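Local coordinates for protein DNA polymerase beta (Leishmania infantum, PDB 4P4P) that extends DNA primers with deoxynucleoside triphosphates as a family X polymerase and probably serves in base excision repair of abasic sites, at residues L162-L167 against S180-G185; Y232-M237 against Y267-V272; F316-P321 against E350-E355. All coordinates share one frame; numbering follows the deposited sequence.

Contact 1: residues L162-L167 against S180-G185; sequences LHENYL and SILICG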
loop_
_atom_site.group_PDB
_atom_site.type_symbol
_atom_site.label_atom_id
_atom_site.label_comp_id
_atom_site.label_asym_id
_atom_site.label_seq_id
_atom_site.Cartn_x
_atom_site.Cartn_y
_atom_site.Cartn_z
ATOM N N LEU A 162 11.125 5.696 -14.137
ATOM C CA LEU A 162 11.266 4.545 -15.012
ATOM C C LEU A 162 10.302 3.425 -14.598
ATOM O O LEU A 162 9.743 2.726 -15.438
ATOM C CB LEU A 162 12.718 4.050 -15.008
ATOM C CG LEU A 162 13.785 5.024 -15.517
ATOM C CD1 LEU A 162 15.184 4.408 -15.388
ATOM C CD2 LEU A 162 13.508 5.435 -16.966
ATOM N N HIS A 163 10.113 3.253 -13.297
ATOM C CA HIS A 163 9.195 2.235 -12.802
ATOM C C HIS A 163 7.773 2.598 -13.204
ATOM O O HIS A 163 6.993 1.734 -13.618
ATOM C CB HIS A 163 9.293 2.114 -11.276
ATOM C CG HIS A 163 10.393 1.210 -10.803
ATOM N ND1 HIS A 163 10.298 -0.165 -10.827
ATOM C CD2 HIS A 163 11.628 1.490 -10.316
ATOM C CE1 HIS A 163 11.422 -0.694 -10.371
ATOM N NE2 HIS A 163 12.241 0.291 -10.051
ATOM N N GLU A 164 7.436 3.882 -13.077
ATOM C CA GLU A 164 6.106 4.357 -13.439
ATOM C C GLU A 164 5.819 4.114 -14.918
ATOM O O GLU A 164 4.795 3.523 -15.266
ATOM C CB GLU A 164 5.941 5.837 -13.099
ATOM C CG GLU A 164 4.607 6.411 -13.537
ATOM C CD GLU A 164 4.363 7.797 -12.970
ATOM O OE1 GLU A 164 5.266 8.652 -13.090
ATOM O OE2 GLU A 164 3.275 8.020 -12.386
ATOM N N ASN A 165 6.726 4.574 -15.780
ATOM C CA ASN A 165 6.622 4.346 -17.224
ATOM C C ASN A 165 6.486 2.866 -17.572
ATOM O O ASN A 165 5.660 2.475 -18.387
ATOM C CB ASN A 165 7.855 4.913 -17.946
ATOM C CG ASN A 165 7.971 6.425 -17.814
ATOM O OD1 ASN A 165 7.032 7.096 -17.393
ATOM N ND2 ASN A 165 9.124 6.966 -18.186
ATOM N N TYR A 166 7.315 2.044 -16.949
ATOM C CA TYR A 166 7.312 0.618 -17.213
ATOM C C TYR A 166 5.970 0.010 -16.815
ATOM O O TYR A 166 5.360 -0.742 -17.584
ATOM C CB TYR A 166 8.483 -0.052 -16.467
ATOM C CG TYR A 166 8.608 -1.535 -16.711
ATOM C CD1 TYR A 166 7.891 -2.440 -15.939
ATOM C CD2 TYR A 166 9.435 -2.036 -17.711
ATOM C CE1 TYR A 166 7.984 -3.793 -16.147
ATOM C CE2 TYR A 166 9.541 -3.412 -17.930
ATOM C CZ TYR A 166 8.805 -4.281 -17.139
ATOM O OH TYR A 166 8.875 -5.648 -17.319
ATOM N N LEU A 167 5.497 0.340 -15.618
ATOM C CA LEU A 167 4.227 -0.213 -15.141
ATOM C C LEU A 167 3.042 0.216 -16.012
ATOM O O LEU A 167 2.148 -0.587 -16.292
ATOM C CB LEU A 167 3.995 0.115 -13.658
ATOM C CG LEU A 167 4.881 -0.695 -12.700
ATOM C CD1 LEU A 167 4.887 -0.126 -11.283
ATOM C CD2 LEU A 167 4.466 -2.153 -12.685
ATOM N N SER A 180 -5.451 1.943 -15.836
ATOM C CA SER A 180 -4.405 2.931 -15.718
ATOM C C SER A 180 -3.642 2.658 -14.435
ATOM O O SER A 180 -4.169 2.031 -13.510
ATOM C CB SER A 180 -5.016 4.323 -15.644
ATOM O OG SER A 180 -5.449 4.572 -14.324
ATOM N N ILE A 181 -2.405 3.140 -14.387
ATOM C CA ILE A 181 -1.551 3.000 -13.226
ATOM C C ILE A 181 -1.106 4.378 -12.801
ATOM O O ILE A 181 -0.714 5.182 -13.635
ATOM C CB ILE A 181 -0.259 2.219 -13.561
ATOM C CG1 ILE A 181 -0.516 0.710 -13.603
ATOM C CG2 ILE A 181 0.839 2.548 -12.538
ATOM C CD1 ILE A 181 -0.491 0.044 -12.244
ATOM N N LEU A 182 -1.159 4.637 -11.503
ATOM C CA LEU A 182 -0.617 5.859 -10.929
ATOM C C LEU A 182 0.331 5.499 -9.775
ATOM O O LEU A 182 -0.018 4.697 -8.898
ATOM C CB LEU A 182 -1.753 6.753 -10.427
ATOM C CG LEU A 182 -1.310 8.075 -9.784
ATOM C CD1 LEU A 182 -0.595 8.971 -10.797
ATOM C CD2 LEU A 182 -2.488 8.810 -9.155
ATOM N N ILE A 183 1.533 6.067 -9.785
ATOM C CA ILE A 183 2.486 5.865 -8.688
ATOM C C ILE A 183 2.338 6.983 -7.666
ATOM O O ILE A 183 2.364 8.150 -8.015
ATOM C CB ILE A 183 3.964 5.815 -9.179
ATOM C CG1 ILE A 183 4.144 4.774 -10.281
ATOM C CG2 ILE A 183 4.898 5.484 -8.030
ATOM C CD1 ILE A 183 3.719 3.389 -9.878
ATOM N N CYS A 184 2.170 6.617 -6.405
ATOM C CA CYS A 184 1.942 7.594 -5.353
ATOM C C CYS A 184 3.118 7.648 -4.392
ATOM O O CYS A 184 4.269 7.742 -4.819
ATOM C CB CYS A 184 0.642 7.267 -4.604
ATOM S SG CYS A 184 -0.823 7.331 -5.680
ATOM N N GLY A 185 2.822 7.600 -3.094
ATOM C CA GLY A 185 3.849 7.546 -2.065
ATOM C C GLY A 185 4.699 8.802 -2.002
ATOM O O GLY A 185 4.347 9.849 -2.550
#
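I181 meets L167 where the long palm helix 157-174 lies against strand 179-183 at the margin of the polymerase sheet. The short segments run almost antiparallel, at 169°, with their axes 8.5 Å apart, and no hydrogen bond crosses between them. I181 uses both its branches on L167. Its CG2 comes up to L167 CB at 4.1 Å, while its CG1 lies near the backbone O of the same leucine. The carbonyl of I181 turns to R168, the next residue of the helix, and F223 of helix 219-229 packs on both I181 and L167.

L182 has its CB on the far face of the strand, yet the chain curls back far enough for CD1 to come within 4.3 Å of E164 OE2; M286 of helix 282-290 touches it too. I183, whose side chain is about 5 Å from that of the magnesium ligand D198, then returns to the helix side and takes part in two contacts. Its CG1 packs at 3.5 Å against E164 CB, the two side chains running antiparallel alongside each other, and its CD1 meets L167 CD1 at 4.0 Å, the side chains roughly perpendicular. With CG anti to the backbone N (chi1 176°) and the chain extended beyond it, E164 lays its methylenes along the isoleucine, and OE2 brushes the strand at longer range.

Helix and strand thus meet mainly through branched aliphatic side chains and the glutamate's methylenes, while the buried carboxylate is satisfied through OE1 by a hydrogen bond with Y187.

Contact 2: residues Y232-M237 against Y267-V272; sequences YLEATM and YKARRV. With nucleotides of chain B.
V272 packs against Y232 and L233 in the palm domain of a family X polymerase, where strands 233-236 and 270-277 both pair with strand 243-248 of the central sheet and reach each other through side chains. The end-to-end directions of the touching parts differ by 67°.

The apolar part is made by V272. Its CG2 methyl approaches Y232 OH at 3.8 Å, oblique to the ring plane, and the two side chains reach toward one another head-on. Y232 has CG anti to the backbone N, which carries the phenol in toward helix 157-174; there its hydroxyl is hydrogen-bonded to H163 and its ring stacks on Y166. L233 adds CD2 at 4.4 Å from V272 CB, with helix 219-229 packing on the same leucine.

A separate methyl–carboxylate contact lies at the A269 end, where A269 CB rests 4.3 Å from E234 OE2, a carboxylate already engaged by Y147 and R249.

The polar part belongs to R271, which begins by pointing away from strand 233-236. Bends at chi2 and chi3 fold it round, so that CD lies 3.5 Å from M237 SD, and the sulfur sits over one face of the guanidinium. NH1 is held by D273 and the carbonyl of G246, with a weak further bond to V272 O. Those anchors fix the rotation of the group close to the magnesium ligand D196, about 4 Å from it side chain to side chain, and present its edge to DNA. The phosphorus of nucleotide DC6 in chain B lies in the guanidinium plane, and R271 NH2 donates to DC6 OP1 of that chain over 2.8 Å, nearly straight at 161°.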
loop_
_atom_site.group_PDB
_atom_site.type_symbol
_atom_site.label_atom_id
_atom_site.label_comp_id
_atom_site.label_asym_id
_atom_site.label_seq_id
_atom_site.Cartn_x
_atom_site.Cartn_y
_atom_site.Cartn_z
ATOM N N TYR A 232 10.101 -8.835 -14.160
ATOM C CA TYR A 232 10.107 -7.567 -13.430
ATOM C C TYR A 232 9.827 -7.858 -11.952
ATOM O O TYR A 232 10.571 -7.436 -11.072
ATOM C CB TYR A 232 9.094 -6.562 -14.005
ATOM C CG TYR A 232 8.942 -5.301 -13.162
ATOM C CD1 TYR A 232 9.874 -4.283 -13.228
ATOM C CD2 TYR A 232 7.866 -5.138 -12.300
ATOM C CE1 TYR A 232 9.743 -3.128 -12.458
ATOM C CE2 TYR A 232 7.720 -3.984 -11.529
ATOM C CZ TYR A 232 8.656 -2.989 -11.615
ATOM O OH TYR A 232 8.516 -1.853 -10.859
ATOM N N LEU A 233 8.749 -8.584 -11.686
ATOM C CA LEU A 233 8.452 -9.033 -10.332
ATOM C C LEU A 233 9.183 -10.348 -10.094
ATOM O O LEU A 233 8.984 -11.305 -10.842
ATOM C CB LEU A 233 6.934 -9.234 -10.133
ATOM C CG LEU A 233 6.011 -8.000 -10.101
ATOM C CD1 LEU A 233 4.610 -8.411 -9.718
ATOM C CD2 LEU A 233 6.501 -6.920 -9.141
ATOM N N GLU A 234 10.026 -10.407 -9.066
ATOM C CA GLU A 234 10.837 -11.607 -8.856
ATOM C C GLU A 234 10.641 -12.278 -7.494
ATOM O O GLU A 234 11.156 -13.366 -7.260
ATOM C CB GLU A 234 12.321 -11.334 -9.129
ATOM C CG GLU A 234 12.948 -10.253 -8.271
ATOM C CD GLU A 234 14.461 -10.131 -8.483
ATOM O OE1 GLU A 234 14.895 -9.742 -9.587
ATOM O OE2 GLU A 234 15.219 -10.422 -7.534
ATOM N N ALA A 235 9.881 -11.646 -6.605
ATOM C CA ALA A 235 9.618 -12.248 -5.303
ATOM C C ALA A 235 8.363 -11.651 -4.690
ATOM O O ALA A 235 8.094 -10.473 -4.857
ATOM C CB ALA A 235 10.826 -12.066 -4.365
ATOM N N THR A 236 7.590 -12.479 -3.996
ATOM C CA THR A 236 6.316 -12.053 -3.435
ATOM C C THR A 236 6.366 -12.094 -1.916
ATOM O O THR A 236 6.741 -13.107 -1.326
ATOM C CB THR A 236 5.145 -12.956 -3.911
ATOM O OG1 THR A 236 4.993 -12.860 -5.334
ATOM C CG2 THR A 236 3.831 -12.535 -3.247
ATOM N N MET A 237 5.991 -10.993 -1.277
ATOM C CA MET A 237 5.844 -10.996 0.173
ATOM C C MET A 237 4.434 -11.374 0.578
ATOM O O MET A 237 4.232 -12.134 1.519
ATOM C CB MET A 237 6.213 -9.635 0.741
ATOM C CG MET A 237 7.711 -9.443 0.791
ATOM S SD MET A 237 8.176 -7.723 0.769
ATOM C CE MET A 237 9.908 -7.891 1.208
ATOM N N TYR A 267 19.763 -3.075 -12.526
ATOM C CA TYR A 267 19.067 -2.323 -11.488
ATOM C C TYR A 267 18.934 -3.109 -10.189
ATOM O O TYR A 267 18.941 -4.343 -10.188
ATOM C CB TYR A 267 17.690 -1.873 -11.982
ATOM C CG TYR A 267 17.771 -0.794 -13.035
ATOM C CD1 TYR A 267 17.818 0.545 -12.678
ATOM C CD2 TYR A 267 17.822 -1.120 -14.393
ATOM C CE1 TYR A 267 17.906 1.539 -13.641
ATOM C CE2 TYR A 267 17.900 -0.132 -15.368
ATOM C CZ TYR A 267 17.945 1.192 -14.984
ATOM O OH TYR A 267 18.030 2.174 -15.940
ATOM N N LYS A 268 18.831 -2.391 -9.074
ATOM C CA LYS A 268 18.492 -3.032 -7.806
ATOM C C LYS A 268 17.031 -3.490 -7.800
ATOM O O LYS A 268 16.192 -2.926 -8.504
ATOM C CB LYS A 268 18.747 -2.070 -6.645
ATOM C CG LYS A 268 20.219 -1.793 -6.420
ATOM C CD LYS A 268 20.430 -0.559 -5.571
ATOM C CE LYS A 268 21.851 -0.028 -5.721
ATOM N NZ LYS A 268 22.041 1.203 -4.912
ATOM N N ALA A 269 16.734 -4.524 -7.026
ATOM C CA ALA A 269 15.348 -4.902 -6.789
ATOM C C ALA A 269 14.744 -3.917 -5.804
ATOM O O ALA A 269 15.412 -3.477 -4.866
ATOM C CB ALA A 269 15.257 -6.305 -6.244
ATOM N N ARG A 270 13.473 -3.599 -6.008
ATOM C CA ARG A 270 12.800 -2.570 -5.233
ATOM C C ARG A 270 11.512 -3.115 -4.651
ATOM O O ARG A 270 10.849 -3.955 -5.261
ATOM C CB ARG A 270 12.470 -1.384 -6.139
ATOM C CG ARG A 270 13.664 -0.864 -6.948
ATOM C CD ARG A 270 14.783 -0.462 -6.029
ATOM N NE ARG A 270 15.678 0.511 -6.634
ATOM C CZ ARG A 270 16.641 1.133 -5.967
ATOM N NH1 ARG A 270 16.825 0.868 -4.678
ATOM N NH2 ARG A 270 17.418 2.017 -6.586
ATOM N N ARG A 271 11.150 -2.642 -3.470
ATOM C CA ARG A 271 9.828 -2.946 -2.946
ATOM C C ARG A 271 8.771 -2.336 -3.871
ATOM O O ARG A 271 8.823 -1.149 -4.189
ATOM C CB ARG A 271 9.680 -2.430 -1.521
ATOM C CG ARG A 271 10.335 -3.341 -0.483
ATOM C CD ARG A 271 9.429 -4.540 -0.164
ATOM N NE ARG A 271 8.261 -4.123 0.602
ATOM C CZ ARG A 271 7.041 -3.974 0.090
ATOM N NH1 ARG A 271 6.828 -4.228 -1.195
ATOM N NH2 ARG A 271 6.031 -3.584 0.864
ATOM N N VAL A 272 7.845 -3.173 -4.331
ATOM C CA VAL A 272 6.718 -2.733 -5.143
ATOM C C VAL A 272 5.391 -3.116 -4.476
ATOM O O VAL A 272 5.161 -4.270 -4.142
ATOM C CB VAL A 272 6.771 -3.332 -6.569
ATOM C CG1 VAL A 272 5.561 -2.884 -7.375
ATOM C CG2 VAL A 272 8.071 -2.913 -7.283
ATOM P P DC B 6 5.958 -2.409 4.612
ATOM O OP1 DC B 6 6.769 -2.611 3.394
ATOM O OP2 DC B 6 6.563 -1.818 5.822
ATOM O "O5'" DC B 6 4.670 -1.511 4.270
ATOM C "C5'" DC B 6 4.031 -1.621 2.994
ATOM C "C4'" DC B 6 2.905 -0.614 2.879
ATOM O "O4'" DC B 6 1.838 -1.023 3.764
ATOM C "C3'" DC B 6 3.220 0.788 3.397
ATOM O "O3'" DC B 6 4.159 1.472 2.575
ATOM C "C2'" DC B 6 1.826 1.365 3.509
ATOM C "C1'" DC B 6 1.155 0.153 4.166
ATOM N N1 DC B 6 1.041 0.182 5.655
ATOM C C2 DC B 6 -0.164 0.671 6.148
ATOM O O2 DC B 6 -1.011 1.057 5.331
ATOM N N3 DC B 6 -0.366 0.716 7.481
ATOM C C4 DC B 6 0.572 0.301 8.323
ATOM N N4 DC B 6 0.275 0.398 9.629
ATOM C C5 DC B 6 1.826 -0.207 7.850
ATOM C C6 DC B 6 2.012 -0.253 6.513
#

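Contact 3: residues F316-P321 against E350-E355; sequences FKLGTP and EDKRVE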
loop_
_atom_site.group_PDB
_atom_site.type_symbol
_atom_site.label_atom_id
_atom_site.label_comp_id
_atom_site.label_asym_id
_atom_site.label_seq_id
_atom_site.Cartn_x
_atom_site.Cartn_y
_atom_site.Cartn_z
ATOM N N PHE A 316 -17.358 9.039 3.717
ATOM C CA PHE A 316 -18.710 8.593 4.060
ATOM C C PHE A 316 -19.259 9.397 5.223
ATOM O O PHE A 316 -18.619 9.498 6.271
ATOM C CB PHE A 316 -18.709 7.104 4.410
ATOM C CG PHE A 316 -18.047 6.233 3.371
ATOM C CD1 PHE A 316 -18.783 5.696 2.329
ATOM C CD2 PHE A 316 -16.691 5.946 3.448
ATOM C CE1 PHE A 316 -18.177 4.882 1.368
ATOM C CE2 PHE A 316 -16.073 5.134 2.494
ATOM C CZ PHE A 316 -16.819 4.604 1.453
ATOM N N LYS A 317 -20.446 9.960 5.036
ATOM C CA LYS A 317 -21.054 10.830 6.039
ATOM C C LYS A 317 -21.870 10.004 7.014
ATOM O O LYS A 317 -22.941 9.504 6.675
ATOM C CB LYS A 317 -21.942 11.880 5.371
ATOM C CG LYS A 317 -22.377 13.011 6.290
ATOM C CD LYS A 317 -23.145 14.090 5.507
ATOM C CE LYS A 317 -23.049 15.456 6.191
ATOM N NZ LYS A 317 -23.690 15.453 7.527
ATOM N N LEU A 318 -21.360 9.877 8.228
ATOM C CA LEU A 318 -21.944 8.990 9.227
ATOM C C LEU A 318 -22.913 9.680 10.187
ATOM O O LEU A 318 -23.904 9.083 10.592
ATOM C CB LEU A 318 -20.828 8.343 10.041
ATOM C CG LEU A 318 -20.247 7.022 9.544
ATOM C CD1 LEU A 318 -20.187 6.968 8.031
ATOM C CD2 LEU A 318 -18.870 6.826 10.180
ATOM N N GLY A 319 -22.621 10.921 10.560
ATOM C CA GLY A 319 -23.437 11.627 11.536
ATOM C C GLY A 319 -22.819 11.647 12.922
ATOM O O GLY A 319 -21.607 11.841 13.079
ATOM N N THR A 320 -23.647 11.436 13.943
ATOM C CA THR A 320 -23.169 11.480 15.322
ATOM C C THR A 320 -22.352 10.237 15.654
ATOM O O THR A 320 -22.482 9.213 14.981
ATOM C CB THR A 320 -24.338 11.583 16.314
ATOM O OG1 THR A 320 -25.118 10.382 16.254
ATOM C CG2 THR A 320 -25.220 12.782 15.978
ATOM N N PRO A 321 -21.499 10.323 16.695
ATOM C CA PRO A 321 -20.712 9.161 17.111
ATOM C C PRO A 321 -21.611 7.959 17.372
ATOM O O PRO A 321 -21.208 6.828 17.098
ATOM C CB PRO A 321 -20.050 9.637 18.406
ATOM C CG PRO A 321 -19.932 11.124 18.225
ATOM C CD PRO A 321 -21.197 11.514 17.506
ATOM N N GLU A 350 -22.258 2.340 1.804
ATOM C CA GLU A 350 -22.282 2.990 0.482
ATOM C C GLU A 350 -23.322 4.111 0.427
ATOM O O GLU A 350 -23.091 5.152 -0.201
ATOM C CB GLU A 350 -22.541 1.964 -0.633
ATOM C CG GLU A 350 -22.501 2.520 -2.073
ATOM C CD GLU A 350 -21.162 3.173 -2.421
ATOM O OE1 GLU A 350 -20.128 2.732 -1.895
ATOM O OE2 GLU A 350 -21.138 4.132 -3.219
ATOM N N ASP A 351 -24.456 3.898 1.091
ATOM C CA ASP A 351 -25.526 4.895 1.162
ATOM C C ASP A 351 -25.039 6.218 1.754
ATOM O O ASP A 351 -25.628 7.269 1.514
ATOM C CB ASP A 351 -26.679 4.383 2.025
ATOM C CG ASP A 351 -27.447 3.259 1.373
ATOM O OD1 ASP A 351 -27.386 3.133 0.130
ATOM O OD2 ASP A 351 -28.118 2.505 2.112
ATOM N N LYS A 352 -23.971 6.154 2.544
ATOM C CA LYS A 352 -23.436 7.341 3.200
ATOM C C LYS A 352 -22.375 8.032 2.355
ATOM O O LYS A 352 -21.802 9.040 2.775
ATOM C CB LYS A 352 -22.836 6.967 4.554
ATOM C CG LYS A 352 -23.755 6.096 5.435
ATOM C CD LYS A 352 -24.700 6.955 6.263
ATOM C CE LYS A 352 -25.673 6.116 7.078
ATOM N NZ LYS A 352 -26.495 5.254 6.177
ATOM N N ARG A 353 -22.092 7.498 1.168
ATOM C CA ARG A 353 -20.988 8.037 0.380
ATOM C C ARG A 353 -21.254 9.464 -0.115
ATOM O O ARG A 353 -22.323 9.762 -0.651
ATOM C CB ARG A 353 -20.661 7.140 -0.813
ATOM C CG ARG A 353 -19.552 7.735 -1.695
ATOM C CD ARG A 353 -19.358 6.975 -3.008
ATOM N NE ARG A 353 -18.899 5.609 -2.802
ATOM C CZ ARG A 353 -17.630 5.257 -2.603
ATOM N NH1 ARG A 353 -16.675 6.181 -2.564
ATOM N NH2 ARG A 353 -17.321 3.976 -2.432
ATOM N N VAL A 354 -20.274 10.340 0.073
ATOM C CA VAL A 354 -20.265 11.631 -0.593
ATOM C C VAL A 354 -19.320 11.494 -1.772
ATOM O O VAL A 354 -18.117 11.384 -1.581
ATOM C CB VAL A 354 -19.757 12.760 0.331
ATOM C CG1 VAL A 354 -19.508 14.041 -0.475
ATOM C CG2 VAL A 354 -20.754 13.012 1.471
ATOM N N GLU A 355 -19.866 11.475 -2.986
ATOM C CA GLU A 355 -19.045 11.303 -4.173
ATOM C C GLU A 355 -18.024 12.409 -4.282
ATOM O O GLU A 355 -18.335 13.583 -4.057
ATOM C CB GLU A 355 -19.886 11.331 -5.450
ATOM C CG GLU A 355 -20.842 10.171 -5.636
ATOM C CD GLU A 355 -21.586 10.290 -6.957
ATOM O OE1 GLU A 355 -22.836 10.247 -6.953
ATOM O OE2 GLU A 355 -20.912 10.450 -8.001
#
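A single beta bridge, backed by packing of an aromatic ring on an arginine, joins the end of strand 314-317 to the turn after helix 347-350 in the thumb domain, at the surface of the molecule. F316 and R353 are the bridged pair, their CA atoms 4.4 Å apart. One backbone bond crosses, from K317 N to K352 O, at 2.8 Å and 166°; F316 CA adds a CA-H...O contact to the same oxygen. E350 to R353 form the type I turn that offers this carbonyl.

Beside the bridge, F316 and R353 extend alongside each other in one direction. F316 CE1 stands 4.0 Å above the centre of the R353 guanidinium, with ring and guanidinium planes 60° apart. The arginine is held from within its own turn: NE reaches E350 OE2 at 2.7 Å while NH2 donates to the syn lone pair of E350 OE1, a side-on, two-nitrogen salt bridge close to the guanidinium plane. That grip, together with the bond from NH1 to the carbonyl of Y313, restrains the flat group under the phenylalanine.

On the other flank the aliphatic part of K352 bends round K317 O, with K352 CD at 3.1 Å from K317 O and K352 CB also close, before the amine leads off. K317 CB meets V354 CG2 at 4.2 Å.

Strand 308-311 pairs with F316 through L309, so the turn adds to a two-stranded hairpin, continued by the backbone bond of V354 to L315. P345 of strand 344-345 touches F316, E350 and R353, while L318 turns to helix 321-331, which T320 caps at its N-terminus.

Overall arrangement
Contacts 1, 2 and 3 follow one another along the chain, each closing before the next opens. The first two belong to the palm and reach the same mixed sheet; their centres are about 14 Å apart and they touch directly, H163 packing on R270 and L162 on Y267. They thus form one continuous packing beside the magnesium ligands D196 and D198, with contact 2 also carrying a DNA phosphate. Contact 3 stands apart in the thumb, about 31 Å from contact 1 and about 38 Å from contact 2 between centres, across the chain's centre from contact 2. It lies at the surface of the thumb, away from the metal site.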